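Local coordinates for putative uncharacterized protein lp_3323 (Lactobacillus plantarum, PDB 3DC7), which is of unknown function but probably acts as a GDSL-like lipase or acylhydrolase of the SGNH clan, cleaving ester linkages, at residues Ser136-Gly141 with Arg182-Thr187; Pro176-Tyr181 with Arg214-Phe219. All blocks are in the same frame, centred on the assembly; numbering follows the deposited sequence.

Interaction 1 of 2, residues Ser136-Gly141 with Arg182-Thr187; sequences SAIHIG and RDAGMT. With NA (sodium ion), chain H.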
ATOM      1  N   SER A 136      -8.904  -4.988   8.925  1.00 23.28           N
ATOM      2  CA  SER A 136      -8.399  -4.989  10.307  1.00 24.17           C
ATOM      3  C   SER A 136      -8.697  -3.664  11.016  1.00 24.54           C
ATOM      4  O   SER A 136      -8.724  -2.605  10.385  1.00 25.27           O
ATOM      5  CB  SER A 136      -6.912  -5.311  10.342  1.00 23.77           C
ATOM      6  OG  SER A 136      -6.166  -4.330   9.650  1.00 25.34           O
ATOM      7  N   ALA A 137      -8.896  -3.736  12.328  1.00 24.95           N
ATOM      8  CA  ALA A 137      -9.476  -2.649  13.120  1.00 24.88           C
ATOM      9  C   ALA A 137      -8.572  -1.462  13.401  1.00 24.79           C
ATOM     10  O   ALA A 137      -7.351  -1.554  13.357  1.00 24.86           O
ATOM     11  CB  ALA A 137     -10.011  -3.196  14.432  1.00 25.06           C
ATOM     12  N   ILE A 138      -9.222  -0.342  13.697  1.00 24.84           N
ATOM     13  CA  ILE A 138      -8.607   0.866  14.249  1.00 25.08           C
ATOM     14  C   ILE A 138      -7.792   0.559  15.523  1.00 25.08           C
ATOM     15  O   ILE A 138      -8.146  -0.349  16.297  1.00 24.89           O
ATOM     16  CB  ILE A 138      -9.714   1.914  14.530  1.00 25.23           C
ATOM     17  CG1 ILE A 138     -10.408   2.283  13.210  1.00 25.34           C
ATOM     18  CG2 ILE A 138      -9.159   3.181  15.226  1.00 24.97           C
ATOM     19  CD1 ILE A 138     -11.862   2.598  13.362  1.00 26.74           C
ATOM     20  N   HIS A 139      -6.689   1.292  15.693  1.00 25.14           N
ATOM     21  CA  HIS A 139      -5.891   1.287  16.923  1.00 25.80           C
ATOM     22  C   HIS A 139      -6.824   1.603  18.087  1.00 26.13           C
ATOM     23  O   HIS A 139      -7.482   2.642  18.091  1.00 26.14           O
ATOM     24  CB  HIS A 139      -4.775   2.348  16.847  1.00 25.79           C
ATOM     25  CG  HIS A 139      -3.661   2.143  17.833  1.00 26.75           C
ATOM     26  ND1 HIS A 139      -3.876   1.936  19.181  1.00 27.61           N
ATOM     27  CD2 HIS A 139      -2.317   2.133  17.669  1.00 27.73           C
ATOM     28  CE1 HIS A 139      -2.717   1.786  19.800  1.00 26.09           C
ATOM     29  NE2 HIS A 139      -1.755   1.906  18.906  1.00 28.14           N
ATOM     30  N   ILE A 140      -6.901   0.699  19.056  1.00 26.15           N
ATOM     31  CA  ILE A 140      -7.831   0.879  20.170  1.00 26.50           C
ATOM     32  C   ILE A 140      -7.188   1.630  21.328  1.00 26.90           C
ATOM     33  O   ILE A 140      -5.966   1.744  21.397  1.00 27.41           O
ATOM     34  CB  ILE A 140      -8.419  -0.470  20.672  1.00 26.33           C
ATOM     35  CG1 ILE A 140      -7.333  -1.320  21.344  1.00 25.41           C
ATOM     36  CG2 ILE A 140      -9.145  -1.208  19.534  1.00 25.94           C
ATOM     37  CD1 ILE A 140      -7.830  -2.588  21.970  1.00 27.23           C
ATOM     38  N   GLY A 141      -8.020   2.146  22.227  1.00 27.64           N
ATOM     39  CA  GLY A 141      -7.552   2.825  23.437  1.00 28.55           C
ATOM     40  C   GLY A 141      -7.472   1.864  24.606  1.00 29.20           C
ATOM     41  O   GLY A 141      -7.442   0.645  24.408  1.00 28.99           O
ATOM     42  N   ARG A 182      -4.043   1.540   9.779  1.00 27.74           N
ATOM     43  CA  ARG A 182      -3.115   2.467   9.095  1.00 29.37           C
ATOM     44  C   ARG A 182      -3.745   3.701   8.453  1.00 29.65           C
ATOM     45  O   ARG A 182      -3.081   4.735   8.325  1.00 30.02           O
ATOM     46  CB  ARG A 182      -2.367   1.766   7.950  1.00 29.97           C
ATOM     47  CG  ARG A 182      -1.457   0.645   8.344  1.00 33.58           C
ATOM     48  CD  ARG A 182      -0.282   0.540   7.372  1.00 38.99           C
ATOM     49  NE  ARG A 182       0.795  -0.247   7.974  1.00 42.09           N
ATOM     50  CZ  ARG A 182       2.095  -0.068   7.745  1.00 44.85           C
ATOM     51  NH1 ARG A 182       2.514   0.893   6.926  1.00 44.34           N
ATOM     52  NH2 ARG A 182       2.984  -0.850   8.357  1.00 45.81           N
ATOM     53  N   ASP A 183      -4.988   3.575   7.990  1.00 29.64           N
ATOM     54  CA  ASP A 183      -5.537   4.529   7.024  1.00 30.17           C
ATOM     55  C   ASP A 183      -6.919   5.119   7.337  1.00 30.06           C
ATOM     56  O   ASP A 183      -7.415   5.928   6.552  1.00 30.69           O
ATOM     57  CB  ASP A 183      -5.597   3.896   5.626  1.00 30.70           C
ATOM     58  CG  ASP A 183      -4.225   3.781   4.949  1.00 32.92           C
ATOM     59  OD1 ASP A 183      -3.437   4.775   4.899  1.00 33.27           O
ATOM     60  OD2 ASP A 183      -3.958   2.671   4.427  1.00 36.03           O
ATOM     61  N   ALA A 184      -7.537   4.728   8.454  1.00 29.42           N
ATOM     62  CA  ALA A 184      -8.890   5.201   8.815  1.00 28.62           C
ATOM     63  C   ALA A 184      -8.968   6.704   9.101  1.00 28.45           C
ATOM     64  O   ALA A 184     -10.040   7.309   8.990  1.00 28.14           O
ATOM     65  CB  ALA A 184      -9.414   4.425  10.010  1.00 28.56           C
ATOM     66  N   GLY A 185      -7.834   7.287   9.491  1.00 28.03           N
ATOM     67  CA  GLY A 185      -7.736   8.698   9.791  1.00 28.18           C
ATOM     68  C   GLY A 185      -7.795   9.016  11.276  1.00 28.65           C
ATOM     69  O   GLY A 185      -7.737  10.186  11.653  1.00 29.21           O
HETATM   70  N   MSE A 186      -7.895   7.983  12.110  1.00 28.71           N
HETATM   71  CA  MSE A 186      -8.124   8.136  13.553  1.00 28.94           C
HETATM   72  C   MSE A 186      -7.534   6.984  14.358  1.00 27.54           C
HETATM   73  O   MSE A 186      -7.282   5.902  13.826  1.00 27.49           O
HETATM   74  CB  MSE A 186      -9.625   8.227  13.848  1.00 30.04           C
HETATM   75  CG  MSE A 186     -10.398   6.949  13.551  1.00 34.35           C
HETATM   76 SE   MSE A 186     -12.330   7.187  13.255  1.00 49.82          SE
HETATM   77  CE  MSE A 186     -12.256   8.702  12.000  1.00 46.12           C
ATOM     78  N   THR A 187      -7.313   7.237  15.645  1.00 26.39           N
ATOM     79  CA  THR A 187      -6.943   6.203  16.604  1.00 25.11           C
ATOM     80  C   THR A 187      -7.737   6.421  17.888  1.00 24.76           C
ATOM     81  O   THR A 187      -7.856   7.556  18.360  1.00 25.13           O
ATOM     82  CB  THR A 187      -5.405   6.183  16.871  1.00 25.54           C
ATOM     83  OG1 THR A 187      -5.108   5.396  18.029  1.00 24.81           O
ATOM     84  CG2 THR A 187      -4.849   7.599  17.079  1.00 24.16           C
TER
HETATM   85 NA    NA H 233      -1.425   5.608   4.209  1.00 29.64          NA
HETATM   86  O   HOH W   1      -5.883   3.512  13.794  1.00 22.86           O
HETATM   87  O   HOH W   2      -1.996   3.837   2.940  1.00 31.64           O

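Interaction 2 of 2, residues Pro176-Tyr181 with Arg214-Phe219; sequences PHLSLY and RKLQSF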
ATOM      1  N   PRO A 176      -6.877  -9.011  -0.866  1.00 23.41           N
ATOM      2  CA  PRO A 176      -6.666  -7.602  -0.522  1.00 23.34           C
ATOM      3  C   PRO A 176      -6.899  -7.318   0.964  1.00 23.10           C
ATOM      4  O   PRO A 176      -7.731  -7.966   1.618  1.00 23.38           O
ATOM      5  CB  PRO A 176      -7.695  -6.870  -1.382  1.00 23.63           C
ATOM      6  CG  PRO A 176      -7.876  -7.775  -2.578  1.00 23.96           C
ATOM      7  CD  PRO A 176      -7.832  -9.166  -1.977  1.00 23.15           C
ATOM      8  N   HIS A 177      -6.134  -6.381   1.502  1.00 22.95           N
ATOM      9  CA  HIS A 177      -6.207  -6.090   2.921  1.00 22.90           C
ATOM     10  C   HIS A 177      -6.430  -4.609   3.111  1.00 22.37           C
ATOM     11  O   HIS A 177      -5.583  -3.815   2.743  1.00 22.00           O
ATOM     12  CB  HIS A 177      -4.930  -6.556   3.648  1.00 23.14           C
ATOM     13  CG  HIS A 177      -4.827  -6.069   5.067  1.00 24.72           C
ATOM     14  ND1 HIS A 177      -3.652  -5.596   5.608  1.00 26.09           N
ATOM     15  CD2 HIS A 177      -5.758  -5.967   6.049  1.00 27.43           C
ATOM     16  CE1 HIS A 177      -3.856  -5.232   6.863  1.00 26.03           C
ATOM     17  NE2 HIS A 177      -5.128  -5.445   7.156  1.00 27.08           N
ATOM     18  N   LEU A 178      -7.581  -4.253   3.672  1.00 22.40           N
ATOM     19  CA  LEU A 178      -7.879  -2.880   4.047  1.00 22.88           C
ATOM     20  C   LEU A 178      -7.559  -2.660   5.529  1.00 23.13           C
ATOM     21  O   LEU A 178      -8.245  -3.196   6.411  1.00 23.75           O
ATOM     22  CB  LEU A 178      -9.354  -2.562   3.770  1.00 22.80           C
ATOM     23  CG  LEU A 178      -9.961  -1.251   4.306  1.00 22.96           C
ATOM     24  CD1 LEU A 178      -9.167  -0.019   3.894  1.00 23.43           C
ATOM     25  CD2 LEU A 178     -11.392  -1.122   3.820  1.00 24.38           C
ATOM     26  N   SER A 179      -6.528  -1.868   5.803  1.00 23.07           N
ATOM     27  CA  SER A 179      -6.099  -1.640   7.175  1.00 23.24           C
ATOM     28  C   SER A 179      -6.680  -0.353   7.729  1.00 23.42           C
ATOM     29  O   SER A 179      -6.143   0.729   7.458  1.00 22.50           O
ATOM     30  CB  SER A 179      -4.580  -1.581   7.244  1.00 23.59           C
ATOM     31  OG  SER A 179      -4.173  -1.183   8.541  1.00 25.44           O
ATOM     32  N   LEU A 180      -7.779  -0.452   8.489  1.00 23.58           N
ATOM     33  CA  LEU A 180      -8.330   0.739   9.169  1.00 24.34           C
ATOM     34  C   LEU A 180      -7.333   1.246  10.200  1.00 24.73           C
ATOM     35  O   LEU A 180      -7.278   2.432  10.516  1.00 25.14           O
ATOM     36  CB  LEU A 180      -9.660   0.440   9.846  1.00 24.38           C
ATOM     37  CG  LEU A 180     -10.810  -0.061   8.982  1.00 24.12           C
ATOM     38  CD1 LEU A 180     -12.023  -0.266   9.859  1.00 22.98           C
ATOM     39  CD2 LEU A 180     -11.110   0.927   7.851  1.00 22.42           C
ATOM     40  N   TYR A 181      -6.544   0.318  10.720  1.00 25.48           N
ATOM     41  CA  TYR A 181      -5.428   0.627  11.599  1.00 26.49           C
ATOM     42  C   TYR A 181      -4.532   1.742  11.010  1.00 26.82           C
ATOM     43  O   TYR A 181      -4.326   2.765  11.666  1.00 26.02           O
ATOM     44  CB  TYR A 181      -4.620  -0.649  11.898  1.00 26.16           C
ATOM     45  CG  TYR A 181      -3.600  -0.482  12.993  1.00 27.60           C
ATOM     46  CD1 TYR A 181      -2.310  -0.018  12.709  1.00 28.09           C
ATOM     47  CD2 TYR A 181      -3.918  -0.778  14.320  1.00 27.06           C
ATOM     48  CE1 TYR A 181      -1.366   0.149  13.728  1.00 29.52           C
ATOM     49  CE2 TYR A 181      -2.986  -0.624  15.330  1.00 28.92           C
ATOM     50  CZ  TYR A 181      -1.711  -0.157  15.031  1.00 28.96           C
ATOM     51  OH  TYR A 181      -0.780  -0.001  16.037  1.00 29.32           O
ATOM     52  N   ARG A 214     -17.248   4.857   4.317  1.00 23.12           N
ATOM     53  CA  ARG A 214     -16.544   5.658   3.315  1.00 23.96           C
ATOM     54  C   ARG A 214     -15.187   5.039   2.960  1.00 23.66           C
ATOM     55  O   ARG A 214     -14.835   4.934   1.792  1.00 24.00           O
ATOM     56  CB  ARG A 214     -16.372   7.088   3.804  1.00 24.37           C
ATOM     57  CG  ARG A 214     -17.690   7.846   3.913  1.00 27.81           C
ATOM     58  CD  ARG A 214     -17.471   9.340   4.110  1.00 33.77           C
ATOM     59  NE  ARG A 214     -16.954   9.677   5.436  1.00 38.01           N
ATOM     60  CZ  ARG A 214     -17.672  10.229   6.415  1.00 40.34           C
ATOM     61  NH1 ARG A 214     -18.959  10.523   6.244  1.00 40.89           N
ATOM     62  NH2 ARG A 214     -17.090  10.502   7.571  1.00 41.44           N
ATOM     63  N   LYS A 215     -14.447   4.600   3.970  1.00 23.34           N
ATOM     64  CA  LYS A 215     -13.124   4.013   3.746  1.00 23.40           C
ATOM     65  C   LYS A 215     -13.232   2.725   2.955  1.00 23.10           C
ATOM     66  O   LYS A 215     -12.416   2.472   2.077  1.00 23.03           O
ATOM     67  CB  LYS A 215     -12.383   3.785   5.072  1.00 23.69           C
ATOM     68  CG  LYS A 215     -11.893   5.083   5.733  1.00 25.13           C
ATOM     69  CD  LYS A 215     -10.858   5.815   4.865  1.00 28.48           C
ATOM     70  CE  LYS A 215     -10.599   7.249   5.365  1.00 31.34           C
ATOM     71  NZ  LYS A 215     -11.395   8.278   4.618  1.00 33.82           N
ATOM     72  N   LEU A 216     -14.261   1.929   3.248  1.00 23.06           N
ATOM     73  CA  LEU A 216     -14.466   0.666   2.558  1.00 23.87           C
ATOM     74  C   LEU A 216     -14.882   0.878   1.099  1.00 23.58           C
ATOM     75  O   LEU A 216     -14.363   0.211   0.218  1.00 23.43           O
ATOM     76  CB  LEU A 216     -15.476  -0.218   3.306  1.00 23.97           C
ATOM     77  CG  LEU A 216     -15.897  -1.575   2.737  1.00 26.39           C
ATOM     78  CD1 LEU A 216     -14.724  -2.450   2.320  1.00 27.16           C
ATOM     79  CD2 LEU A 216     -16.713  -2.303   3.813  1.00 29.94           C
ATOM     80  N   GLN A 217     -15.815   1.789   0.847  1.00 23.74           N
ATOM     81  CA  GLN A 217     -16.230   2.057  -0.537  1.00 24.18           C
ATOM     82  C   GLN A 217     -15.043   2.524  -1.394  1.00 24.32           C
ATOM     83  O   GLN A 217     -14.848   2.015  -2.503  1.00 24.83           O
ATOM     84  CB  GLN A 217     -17.399   3.042  -0.604  1.00 23.61           C
ATOM     85  CG  GLN A 217     -18.012   3.194  -2.002  1.00 24.98           C
ATOM     86  CD  GLN A 217     -18.767   1.946  -2.477  1.00 26.25           C
ATOM     87  OE1 GLN A 217     -19.673   1.464  -1.808  1.00 28.57           O
ATOM     88  NE2 GLN A 217     -18.396   1.434  -3.632  1.00 26.08           N
ATOM     89  N   SER A 218     -14.235   3.448  -0.860  1.00 24.54           N
ATOM     90  CA  SER A 218     -13.047   3.954  -1.556  1.00 24.85           C
ATOM     91  C   SER A 218     -12.137   2.805  -1.918  1.00 24.44           C
ATOM     92  O   SER A 218     -11.652   2.731  -3.039  1.00 24.27           O
ATOM     93  CB  SER A 218     -12.253   4.923  -0.682  1.00 24.93           C
ATOM     94  OG  SER A 218     -12.963   6.118  -0.490  1.00 28.12           O
ATOM     95  N   PHE A 219     -11.910   1.920  -0.952  1.00 24.17           N
ATOM     96  CA  PHE A 219     -11.015   0.787  -1.130  1.00 24.74           C
ATOM     97  C   PHE A 219     -11.529  -0.147  -2.234  1.00 24.88           C
ATOM     98  O   PHE A 219     -10.766  -0.601  -3.084  1.00 24.91           O
ATOM     99  CB  PHE A 219     -10.823   0.030   0.195  1.00 24.15           C
ATOM    100  CG  PHE A 219      -9.740  -1.013   0.136  1.00 24.39           C
ATOM    101  CD1 PHE A 219      -8.418  -0.670   0.366  1.00 23.08           C
ATOM    102  CD2 PHE A 219     -10.041  -2.327  -0.177  1.00 23.65           C
ATOM    103  CE1 PHE A 219      -7.417  -1.616   0.295  1.00 24.30           C
ATOM    104  CE2 PHE A 219      -9.038  -3.288  -0.253  1.00 24.73           C
ATOM    105  CZ  PHE A 219      -7.724  -2.926  -0.013  1.00 25.39           C
TER

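Interaction 1 of 2, residues Ser136-Gly141 with Arg182-Thr187
Ile138 and His139 meet Thr187 through first torsions that turn Ile138 CG2 and Thr187 OG1 toward the facing segment, where the loop after strand 132-136 packs on the chain leaving helix 180-183 in this SGNH-type fold. In Ile138, CG2 lies anti to the backbone N, 3.6 Å from Met186 O, and also rests against Thr187 CA, while CG1, beside the N (chi1 -62°), packs 4.0 Å from Ala184 CB. Thr187 also holds OG1 anti to its N (chi1 166°), which brings that hydroxyl to 3.3 Å from His139 CB; the two side chains run alongside each other and point the same way. The imidazole is fixed from its own segment: ND1 donates to Ile140 O at 3.1 Å, with the acceptor almost exactly in the ring plane. Tyr181 meets the same ring, their planes at about 20°. An alanine in place of His139 would probably leave Ile140 O without this donor and open a gap where the ring now lies against Tyr181. Just before Ala184, Asp183 OD1 binds a sodium ion at 2.3 Å. A water accepts from His139 N at 3.0 Å and donates to Met186 O at 2.8 Å. With no direct hydrogen bond between them and Thr187 OG1 already engaged by Ala189 N, the segments depend on apolar contact and this water bridge.

Interaction 2 of 2, residues Pro176-Tyr181 with Arg214-Phe219
Leu178 and Phe219 carry this contact, a strand-against-helix packing in the alpha/beta fold of the SGNH hydrolases, where helix 206-223 lies over strand 177-179, an outermost strand of the parallel five-stranded sheet. The segment axes approach to 9.9 Å and run roughly antiparallel, with 146° between their directions. Both side chains hold CG anti to the backbone N (chi1 170° in Leu178), and they slide past each other in opposite directions. Leu178 CB sits over the centre of the Phe219 ring, 3.8 Å from its centroid, in a CH-pi contact almost on the ring normal. The leucine branches then divide the work: CD1 touches Phe219 CD1 at 3.7 Å, whereas CD2 lies 3.8 Å from Leu216 CA and also meets Leu216 CD1. Lys215 adds the base of its side chain, with CB against Leu180 CD2, before its amino group leads away to His223 O of the second subunit. Leu133 of strand 132-136 touches both Leu216 and Phe219, extending the apolar layer to the next strand, and His223 stacks on the Phe219 ring one helical turn later. At the ring's edge, near its plane, Pro176 CB lies 4.0 Å from Phe219 CE2.

Overall arrangement
Interactions 1 and 2, with centres 11 Å apart, illustrate how one strand-to-helix junction can serve two neighbouring contacts. Helix 180-183 is shared, and the segments alternate along the chain. The join is partly polar: Ser136 OG lies 2.9 Å from His177 NE2 and Ser136 O 3.0 Å from Leu180 N, both probable hydrogen bonds. It is also packed, with His139 CD2 3.1 Å from Tyr181 OH. Glu163 bonds Ser136 OG through one carboxylate oxygen and Ser179 OG, the N-cap of helix 180-183, through the other. Asp183 of interaction 1 binds sodium, and the Lys215 side chain of interaction 2 lies about 9 Å from a bound sodium ion. Both contacts also touch the second subunit.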